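Local coordinates for protein listeriolysin O (Listeria monocytogenes, PDB 4CDB) that binds cholesterol-containing host membranes, changes shape and assembles into an oligomeric pore that lyses the cell, at residues V62-K67 / E370-A375; E399-P404 / P433-N438; K68-N73 / N364-I369. All coordinates share one frame; numbering follows the deposited sequence.

Contact 1: residues V62-K67 / E370-A375; sequences VVEKKK and ETTSKA. With NA (sodium ion), chain G.
Where Glu64 faces Thr372, the flat groups that meet are peptide units, with no ring involved: Glu64 N donates a hydrogen bond to Thr372 O at 2.8 Å, and Thr372 N donates back to Glu64 O at 2.9 Å. The same two-way exchange ties Val62 to Lys374 and Lys66 to Glu370, giving six backbone bonds in all. Of the two faces of the sheet, one carries Val62, Glu64, Lys66, Glu370, Thr372 and Lys374; here the carboxylate of Glu370 and the ammonium of Lys66 are neighbours without touching, NZ to OE1 4.7 Å. The other carries Val63, Lys65, Thr371 and Ser373.

These antiparallel partners are the long strands 59-74 and 362-385, the spine of the elongated domain 2 of cholesterol-dependent cytolysins. On the Lys65 face the side chains of Lys65 and Thr371 run alongside each other. The lysine stays extended as far as CE and then turns (chi4 -60°), which carries NZ to 2.9 Å from Thr371 OG1; NZ is also bonded to Ser202 O. The methyl of Thr371 is used too, with CG2 3.8 Å from Val63 CG1. Further along this face, Ser373 OG is hydrogen-bonded to His273 ND1, so the Lys65 and Ser373 ends both reach residues in or next to the segments that become transmembrane strands.

Thr371 also supplies its carbonyl to a sodium ion, which lies 2.5 Å from Thr371 O and has two waters, each 2.5 Å from the metal.

Contact 2: residues E399-P404 / P433-N438; sequences EVNYDP and PGNARN. With NA (sodium ion), chain I.
A type I turn from Pro433 to Ala436 docks on Glu399, Val400 and Asn401, just where the chain enters strand 436-449. Asn435 does the gripping. Its carbonyl accepts a hydrogen bond from Val400 N, 3.0 Å from Asn435 O, and its side chain answers by giving ND2 to Val400 O at 3.2 Å. That second bond comes from above the carbonyl plane, 69° out of it, although Val400 O lies in the plane of the asparagine amide. CG of Asn435 sits between its own backbone N and carbonyl carbon (chi1 55°), and this folds the amide back over Val400. The amide of Asn401 crosses it, the two planes 75° apart.

The strands paired here, 391-402 and 436-449, are neighbours in the four-stranded sheet of the beta-sandwich domain, and the turn carries the chain into that sheet from strand 426-432, which belongs to the other sheet; near it, Tyr60 of strand 59-74 touches both Asn401 and Asn435. Glu399 pairs with Ala436 and brings its carboxylate to the CG-CD edge of the proline ring, the two side chains crossing at about a right angle, with OE2 3.4 Å from Pro433 CG; OE2 itself is hydrogen-bonded to Trp397 NE1. Beyond the turn, Arg437 brings its guanidinium edge against the Val400 methyl, NE to CG2 3.3 Å. Tyr402 OH binds a sodium ion at 2.6 Å, a site completed by Glu408.

Contact 3: residues K68-N73 / N364-I369; sequences KSINQN and NNSEYI. With NA (sodium ion), chain H; NA (sodium ion), chain K.
Gln72 O is gripped twice by Asn364, whose backbone N approaches to 2.8 Å and whose ND2 approaches to 3.1 Å, from opposite faces of the carbonyl plane. With CG beside its own backbone N (chi1 -57°), Asn364 can aim both donors at one oxygen. Gln72 N donates back to Asn364 O. The other end of the amide is spent on a metal: Asn364 OD1 lies 2.4 Å from a sodium ion that Ile180 O also binds. A water on that ion accepts from Asn364 ND2, so both ends of the amide are fixed and its rotation is settled.

Strands 59-74 and 362-385 run antiparallel here, with further two-way backbone pairs at Ile70 with Ser366 and Lys68 with Tyr368. On the same face as Asn364, Lys68 lies over one face of the Tyr368 ring, its CB 3.7 Å from the centroid and offset toward the rim, a CH-pi contact. Ile70 CG2 packs obliquely against the ring at 4.0 Å from Tyr368 CE1. The phenol oxygen binds a second sodium ion, Tyr368 OH to metal 2.8 Å, together with Glu171 and Gln178, and a water bridges Tyr368 OH and Ser69 O. On the opposite face, the Asn71 and Asn365 side chains lie side by side, their amide planes 25° apart, and Asn365 ND2 is hydrogen-bonded to His41.

Helix 176-183 covers the Ile70 face, and Ser366 OG is bonded to Ser177. That helix overlaps a segment destined to become a transmembrane strand; because hydrogen bonds and sodium ions are among what joins it to these strands, pore formation would probably require breaking them, and the sodium would be expected to polarise the Tyr368 hydroxyl.

How the contacts relate
Contacts 1 and 3 are consecutive parts of one antiparallel pairing, strands 59-74 and 362-385, with centres 18 Å apart; contact 3 is nested inside the chain loop that contact 1 closes. They meet where Lys65 CB packs 3.7 Å from Ile369 CG2. Contact 2 follows later in the chain, in the separate sheet of the beta-sandwich domain. Its centre is 16 Å from that of contact 1, and Val62 CG2 touches Tyr402 OH at 3.7 Å; the centres of contacts 2 and 3 are 34 Å apart and the two do not touch. In space the three run from beside helix 176-183, part of a segment that becomes a transmembrane strand, along domain 2 to the edge of the membrane-binding beta-sandwich domain.

Contact 1: residues V62-K67 / E370-A375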
loop_
_atom_site.group_PDB
_atom_site.type_symbol
_atom_site.label_atom_id
_atom_site.label_comp_id
_atom_site.label_asym_id
_atom_site.label_seq_id
_atom_site.Cartn_x
_atom_site.Cartn_y
_atom_site.Cartn_z
ATOM N N VAL A 62 7.573 7.397 21.681
ATOM C CA VAL A 62 6.528 8.395 21.499
ATOM C C VAL A 62 5.582 7.959 20.375
ATOM O O VAL A 62 6.016 7.718 19.249
ATOM C CB VAL A 62 7.121 9.786 21.176
ATOM C CG1 VAL A 62 6.007 10.790 20.959
ATOM C CG2 VAL A 62 8.050 10.253 22.296
ATOM N N VAL A 63 4.294 7.846 20.684
ATOM C CA VAL A 63 3.315 7.405 19.694
ATOM C C VAL A 63 2.329 8.516 19.346
ATOM O O VAL A 63 1.613 9.015 20.216
ATOM C CB VAL A 63 2.527 6.168 20.186
ATOM C CG1 VAL A 63 1.483 5.757 19.155
ATOM C CG2 VAL A 63 3.477 5.015 20.486
ATOM N N GLU A 64 2.304 8.898 18.072
ATOM C CA GLU A 64 1.384 9.921 17.583
ATOM C C GLU A 64 0.331 9.340 16.639
ATOM O O GLU A 64 0.595 8.381 15.912
ATOM C CB GLU A 64 2.148 11.050 16.886
ATOM C CG GLU A 64 2.796 12.051 17.830
ATOM C CD GLU A 64 3.471 13.194 17.094
ATOM O OE1 GLU A 64 3.897 12.987 15.939
ATOM O OE2 GLU A 64 3.577 14.297 17.672
ATOM N N LYS A 65 -0.862 9.928 16.661
ATOM C CA LYS A 65 -1.950 9.498 15.791
ATOM C C LYS A 65 -2.581 10.695 15.084
ATOM O O LYS A 65 -2.764 11.754 15.686
ATOM C CB LYS A 65 -3.010 8.734 16.591
ATOM C CG LYS A 65 -2.513 7.440 17.212
ATOM C CD LYS A 65 -3.622 6.726 17.968
ATOM C CE LYS A 65 -3.123 5.441 18.607
ATOM N NZ LYS A 65 -2.585 4.487 17.597
ATOM N N LYS A 66 -2.902 10.519 13.805
ATOM C CA LYS A 66 -3.549 11.565 13.022
ATOM C C LYS A 66 -4.693 10.994 12.187
ATOM O O LYS A 66 -4.601 9.884 11.662
ATOM C CB LYS A 66 -2.535 12.272 12.116
ATOM C CG LYS A 66 -3.117 13.448 11.334
ATOM C CD LYS A 66 -2.226 13.880 10.173
ATOM C CE LYS A 66 -1.151 14.870 10.599
ATOM N NZ LYS A 66 -0.060 14.238 11.391
ATOM N N LYS A 67 -5.773 11.760 12.075
ATOM C CA LYS A 67 -6.905 11.363 11.250
ATOM C C LYS A 67 -6.610 11.660 9.783
ATOM O O LYS A 67 -6.271 12.791 9.428
ATOM C CB LYS A 67 -8.165 12.105 11.688
ATOM C CG LYS A 67 -9.391 11.798 10.850
ATOM C CD LYS A 67 -10.559 12.683 11.246
ATOM C CE LYS A 67 -11.770 12.419 10.369
ATOM N NZ LYS A 67 -12.888 13.357 10.668
ATOM N N GLU A 370 -3.823 7.303 11.186
ATOM C CA GLU A 370 -2.430 7.027 10.864
ATOM C C GLU A 370 -1.590 7.085 12.136
ATOM O O GLU A 370 -1.528 8.120 12.801
ATOM C CB GLU A 370 -1.903 8.038 9.847
ATOM C CG GLU A 370 -0.454 7.812 9.447
ATOM C CD GLU A 370 0.111 8.951 8.621
ATOM O OE1 GLU A 370 0.136 10.095 9.122
ATOM O OE2 GLU A 370 0.538 8.698 7.476
ATOM N N THR A 371 -0.953 5.970 12.474
ATOM C CA THR A 371 -0.116 5.901 13.665
ATOM C C THR A 371 1.361 5.964 13.302
ATOM O O THR A 371 1.862 5.127 12.552
ATOM C CB THR A 371 -0.383 4.613 14.458
ATOM O OG1 THR A 371 -1.769 4.559 14.818
ATOM C CG2 THR A 371 0.473 4.569 15.719
ATOM N N THR A 372 2.050 6.968 13.832
ATOM C CA THR A 372 3.488 7.095 13.638
ATOM C C THR A 372 4.188 7.089 14.991
ATOM O O THR A 372 3.673 7.636 15.966
ATOM C CB THR A 372 3.852 8.385 12.877
ATOM O OG1 THR A 372 3.356 9.522 13.594
ATOM C CG2 THR A 372 3.249 8.366 11.481
ATOM N N SER A 373 5.360 6.467 15.048
ATOM C CA SER A 373 6.095 6.364 16.302
ATOM C C SER A 373 7.515 6.918 16.199
ATOM O O SER A 373 8.012 7.200 15.108
ATOM C CB SER A 373 6.128 4.914 16.789
ATOM O OG SER A 373 6.898 4.108 15.921
ATOM N N LYS A 374 8.158 7.068 17.352
ATOM C CA LYS A 374 9.507 7.605 17.430
ATOM C C LYS A 374 10.218 6.954 18.609
ATOM O O LYS A 374 9.691 6.933 19.724
ATOM C CB LYS A 374 9.459 9.122 17.616
ATOM C CG LYS A 374 10.351 9.921 16.674
ATOM C CD LYS A 374 11.823 9.773 17.022
ATOM C CE LYS A 374 12.634 10.944 16.481
ATOM N NZ LYS A 374 12.470 11.119 15.011
ATOM N N ALA A 375 11.407 6.415 18.362
ATOM C CA ALA A 375 12.160 5.722 19.402
ATOM C C ALA A 375 13.391 6.518 19.827
ATOM O O ALA A 375 14.218 6.895 18.995
ATOM C CB ALA A 375 12.562 4.332 18.931
HETATM NA NA NA G . 3.128 3.215 11.626
HETATM O O HOH W 1 3.986 3.325 9.306
HETATM O O HOH W 2 3.233 1.772 13.692
#

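Contact 2: residues E399-P404 / P433-N438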
loop_
_atom_site.group_PDB
_atom_site.type_symbol
_atom_site.label_atom_id
_atom_site.label_comp_id
_atom_site.label_asym_id
_atom_site.label_seq_id
_atom_site.Cartn_x
_atom_site.Cartn_y
_atom_site.Cartn_z
ATOM N N GLU A 399 13.697 16.394 30.975
ATOM C CA GLU A 399 13.009 15.169 30.578
ATOM C C GLU A 399 11.583 15.492 30.140
ATOM O O GLU A 399 10.803 16.061 30.904
ATOM C CB GLU A 399 13.013 14.147 31.716
ATOM C CG GLU A 399 14.399 13.638 32.080
ATOM C CD GLU A 399 14.369 12.576 33.161
ATOM O OE1 GLU A 399 13.265 12.102 33.498
ATOM O OE2 GLU A 399 15.450 12.220 33.676
ATOM N N VAL A 400 11.251 15.133 28.904
ATOM C CA VAL A 400 9.960 15.495 28.332
ATOM C C VAL A 400 8.962 14.340 28.362
ATOM O O VAL A 400 9.205 13.282 27.781
ATOM C CB VAL A 400 10.116 16.001 26.886
ATOM C CG1 VAL A 400 8.753 16.194 26.239
ATOM C CG2 VAL A 400 10.909 17.296 26.867
ATOM N N ASN A 401 7.843 14.555 29.046
ATOM C CA ASN A 401 6.756 13.583 29.081
ATOM C C ASN A 401 5.450 14.182 28.568
ATOM O O ASN A 401 5.427 15.321 28.100
ATOM C CB ASN A 401 6.572 13.022 30.493
ATOM C CG ASN A 401 7.762 12.206 30.953
ATOM O OD1 ASN A 401 7.825 10.998 30.727
ATOM N ND2 ASN A 401 8.717 12.866 31.596
ATOM N N TYR A 402 4.367 13.417 28.659
ATOM C CA TYR A 402 3.089 13.854 28.105
ATOM C C TYR A 402 1.932 13.621 29.070
ATOM O O TYR A 402 1.789 12.534 29.629
ATOM C CB TYR A 402 2.819 13.151 26.771
ATOM C CG TYR A 402 3.945 13.300 25.773
ATOM C CD1 TYR A 402 4.008 14.397 24.923
ATOM C CD2 TYR A 402 4.953 12.348 25.687
ATOM C CE1 TYR A 402 5.043 14.540 24.013
ATOM C CE2 TYR A 402 5.990 12.482 24.782
ATOM C CZ TYR A 402 6.030 13.580 23.947
ATOM O OH TYR A 402 7.062 13.715 23.045
ATOM N N ASP A 403 1.110 14.650 29.262
ATOM C CA ASP A 403 -0.098 14.523 30.071
ATOM C C ASP A 403 -1.124 13.632 29.356
ATOM O O ASP A 403 -0.967 13.343 28.168
ATOM C CB ASP A 403 -0.670 15.910 30.414
ATOM C CG ASP A 403 -1.078 16.711 29.186
ATOM O OD1 ASP A 403 -1.079 16.160 28.067
ATOM O OD2 ASP A 403 -1.414 17.903 29.347
ATOM N N PRO A 404 -2.167 13.176 30.077
ATOM C CA PRO A 404 -3.185 12.315 29.457
ATOM C C PRO A 404 -3.813 12.856 28.172
ATOM O O PRO A 404 -4.363 12.068 27.406
ATOM C CB PRO A 404 -4.251 12.213 30.548
ATOM C CG PRO A 404 -3.468 12.284 31.817
ATOM C CD PRO A 404 -2.329 13.236 31.543
ATOM N N PRO A 433 17.560 8.795 30.560
ATOM C CA PRO A 433 16.468 8.134 29.838
ATOM C C PRO A 433 16.346 8.682 28.419
ATOM O O PRO A 433 16.946 9.714 28.114
ATOM C CB PRO A 433 15.232 8.506 30.660
ATOM C CG PRO A 433 15.592 9.796 31.316
ATOM C CD PRO A 433 17.063 9.701 31.610
ATOM N N GLY A 434 15.584 8.000 27.569
ATOM C CA GLY A 434 15.463 8.382 26.173
ATOM C C GLY A 434 14.842 9.748 25.952
ATOM O O GLY A 434 15.184 10.447 24.997
ATOM N N ASN A 435 13.934 10.135 26.843
ATOM C CA ASN A 435 13.226 11.403 26.706
ATOM C C ASN A 435 14.000 12.593 27.270
ATOM O O ASN A 435 13.416 13.635 27.572
ATOM C CB ASN A 435 11.840 11.318 27.353
ATOM C CG ASN A 435 11.898 10.880 28.807
ATOM O OD1 ASN A 435 12.725 10.050 29.185
ATOM N ND2 ASN A 435 11.017 11.438 29.629
ATOM N N ALA A 436 15.312 12.438 27.409
ATOM C CA ALA A 436 16.151 13.512 27.932
ATOM C C ALA A 436 16.775 14.337 26.811
ATOM O O ALA A 436 17.310 13.788 25.847
ATOM C CB ALA A 436 17.233 12.950 28.839
ATOM N N ARG A 437 16.704 15.658 26.942
ATOM C CA ARG A 437 17.342 16.551 25.981
ATOM C C ARG A 437 17.922 17.792 26.654
ATOM O O ARG A 437 17.713 18.016 27.847
ATOM C CB ARG A 437 16.366 16.945 24.868
ATOM C CG ARG A 437 15.101 17.646 25.343
ATOM C CD ARG A 437 14.185 17.957 24.166
ATOM N NE ARG A 437 12.895 18.501 24.585
ATOM C CZ ARG A 437 12.586 19.793 24.589
ATOM N NH1 ARG A 437 13.473 20.694 24.193
ATOM N NH2 ARG A 437 11.383 20.185 24.989
ATOM N N ASN A 438 18.654 18.587 25.878
ATOM C CA ASN A 438 19.301 19.797 26.379
ATOM C C ASN A 438 20.217 19.523 27.566
ATOM O O ASN A 438 20.015 20.050 28.661
ATOM C CB ASN A 438 18.261 20.864 26.729
ATOM C CG ASN A 438 17.569 21.421 25.503
ATOM O OD1 ASN A 438 18.193 21.611 24.460
ATOM N ND2 ASN A 438 16.272 21.681 25.620
HETATM NA NA NA I . 8.208 15.670 21.834
#

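Contact 3: residues K68-N73 / N364-I369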
loop_
_atom_site.group_PDB
_atom_site.type_symbol
_atom_site.label_atom_id
_atom_site.label_comp_id
_atom_site.label_asym_id
_atom_site.label_seq_id
_atom_site.Cartn_x
_atom_site.Cartn_y
_atom_site.Cartn_z
ATOM N N LYS A 68 -6.729 10.643 8.935
ATOM C CA LYS A 68 -6.490 10.805 7.504
ATOM C C LYS A 68 -7.696 10.362 6.678
ATOM O O LYS A 68 -8.552 9.618 7.158
ATOM C CB LYS A 68 -5.251 10.018 7.073
ATOM C CG LYS A 68 -3.984 10.371 7.835
ATOM C CD LYS A 68 -3.583 11.820 7.612
ATOM C CE LYS A 68 -2.467 11.945 6.585
ATOM N NZ LYS A 68 -2.861 11.425 5.246
ATOM N N SER A 69 -7.757 10.824 5.434
ATOM C CA SER A 69 -8.822 10.427 4.521
ATOM C C SER A 69 -8.260 9.897 3.211
ATOM O O SER A 69 -7.361 10.499 2.621
ATOM C CB SER A 69 -9.757 11.602 4.230
ATOM O OG SER A 69 -10.560 11.912 5.352
ATOM N N ILE A 70 -8.791 8.766 2.762
ATOM C CA ILE A 70 -8.477 8.260 1.434
ATOM C C ILE A 70 -9.733 8.310 0.559
ATOM O O ILE A 70 -10.695 7.572 0.776
ATOM C CB ILE A 70 -7.825 6.846 1.469
ATOM C CG1 ILE A 70 -7.639 6.304 0.050
ATOM C CG2 ILE A 70 -8.635 5.876 2.321
ATOM C CD1 ILE A 70 -6.825 5.026 -0.018
ATOM N N ASN A 71 -9.720 9.222 -0.409
ATOM C CA ASN A 71 -10.868 9.456 -1.278
ATOM C C ASN A 71 -10.467 9.247 -2.734
ATOM O O ASN A 71 -9.743 10.061 -3.310
ATOM C CB ASN A 71 -11.402 10.875 -1.071
ATOM C CG ASN A 71 -12.893 10.905 -0.787
ATOM O OD1 ASN A 71 -13.327 11.359 0.273
ATOM N ND2 ASN A 71 -13.686 10.427 -1.739
ATOM N N GLN A 72 -10.948 8.160 -3.329
ATOM C CA GLN A 72 -10.412 7.700 -4.606
ATOM C C GLN A 72 -11.456 7.056 -5.528
ATOM O O GLN A 72 -12.260 6.232 -5.097
ATOM C CB GLN A 72 -9.268 6.721 -4.336
ATOM C CG GLN A 72 -8.664 6.087 -5.566
ATOM C CD GLN A 72 -7.451 5.244 -5.235
ATOM O OE1 GLN A 72 -6.591 5.654 -4.452
ATOM N NE2 GLN A 72 -7.377 4.057 -5.823
ATOM N N ASN A 73 -11.434 7.442 -6.802
ATOM C CA ASN A 73 -12.340 6.875 -7.795
ATOM C C ASN A 73 -11.620 5.902 -8.721
ATOM O O ASN A 73 -10.672 6.276 -9.410
ATOM C CB ASN A 73 -13.006 7.985 -8.607
ATOM C CG ASN A 73 -13.705 9.003 -7.733
ATOM O OD1 ASN A 73 -13.990 8.740 -6.565
ATOM N ND2 ASN A 73 -13.986 10.173 -8.292
ATOM N N ASN A 364 -14.734 5.659 -3.980
ATOM C CA ASN A 364 -14.328 5.252 -2.638
ATOM C C ASN A 364 -14.031 6.436 -1.726
ATOM O O ASN A 364 -13.435 7.425 -2.150
ATOM C CB ASN A 364 -13.090 4.352 -2.695
ATOM C CG ASN A 364 -13.300 3.123 -3.548
ATOM O OD1 ASN A 364 -13.686 2.066 -3.050
ATOM N ND2 ASN A 364 -13.039 3.251 -4.843
ATOM N N ASN A 365 -14.451 6.324 -0.471
ATOM C CA ASN A 365 -14.049 7.271 0.562
ATOM C C ASN A 365 -13.937 6.573 1.914
ATOM O O ASN A 365 -14.820 5.808 2.305
ATOM C CB ASN A 365 -15.010 8.460 0.636
ATOM C CG ASN A 365 -16.304 8.125 1.348
ATOM O OD1 ASN A 365 -16.577 8.638 2.432
ATOM N ND2 ASN A 365 -17.107 7.259 0.741
ATOM N N SER A 366 -12.840 6.826 2.617
ATOM C CA SER A 366 -12.598 6.178 3.899
ATOM C C SER A 366 -11.725 7.037 4.800
ATOM O O SER A 366 -10.762 7.653 4.342
ATOM C CB SER A 366 -11.941 4.812 3.692
ATOM O OG SER A 366 -11.636 4.200 4.933
ATOM N N GLU A 367 -12.069 7.075 6.082
ATOM C CA GLU A 367 -11.249 7.759 7.069
ATOM C C GLU A 367 -10.504 6.722 7.894
ATOM O O GLU A 367 -11.027 5.640 8.161
ATOM C CB GLU A 367 -12.112 8.632 7.981
ATOM C CG GLU A 367 -12.850 9.747 7.264
ATOM C CD GLU A 367 -13.742 10.544 8.196
ATOM O OE1 GLU A 367 -13.900 10.133 9.365
ATOM O OE2 GLU A 367 -14.281 11.582 7.760
ATOM N N TYR A 368 -9.280 7.054 8.291
ATOM C CA TYR A 368 -8.470 6.139 9.085
ATOM C C TYR A 368 -7.501 6.881 10.002
ATOM O O TYR A 368 -7.195 8.054 9.788
ATOM C CB TYR A 368 -7.712 5.162 8.180
ATOM C CG TYR A 368 -6.681 5.802 7.277
ATOM C CD1 TYR A 368 -7.036 6.322 6.038
ATOM C CD2 TYR A 368 -5.346 5.873 7.659
ATOM C CE1 TYR A 368 -6.091 6.903 5.208
ATOM C CE2 TYR A 368 -4.398 6.451 6.839
ATOM C CZ TYR A 368 -4.774 6.963 5.615
ATOM O OH TYR A 368 -3.826 7.540 4.802
ATOM N N ILE A 369 -7.027 6.184 11.029
ATOM C CA ILE A 369 -6.056 6.755 11.949
ATOM C C ILE A 369 -4.648 6.330 11.556
ATOM O O ILE A 369 -4.317 5.143 11.576
ATOM C CB ILE A 369 -6.331 6.324 13.399
ATOM C CG1 ILE A 369 -7.695 6.843 13.860
ATOM C CG2 ILE A 369 -5.230 6.820 14.320
ATOM C CD1 ILE A 369 -8.083 6.401 15.256
HETATM NA NA NA H . -13.164 -0.321 -3.101
HETATM NA NA NA K . -3.540 6.010 2.484
HETATM O O HOH W 3 -4.484 9.663 2.532
HETATM O O HOH W 4 -12.503 0.460 -5.902
HETATM O O HOH W 5 -14.144 -2.500 -4.661
#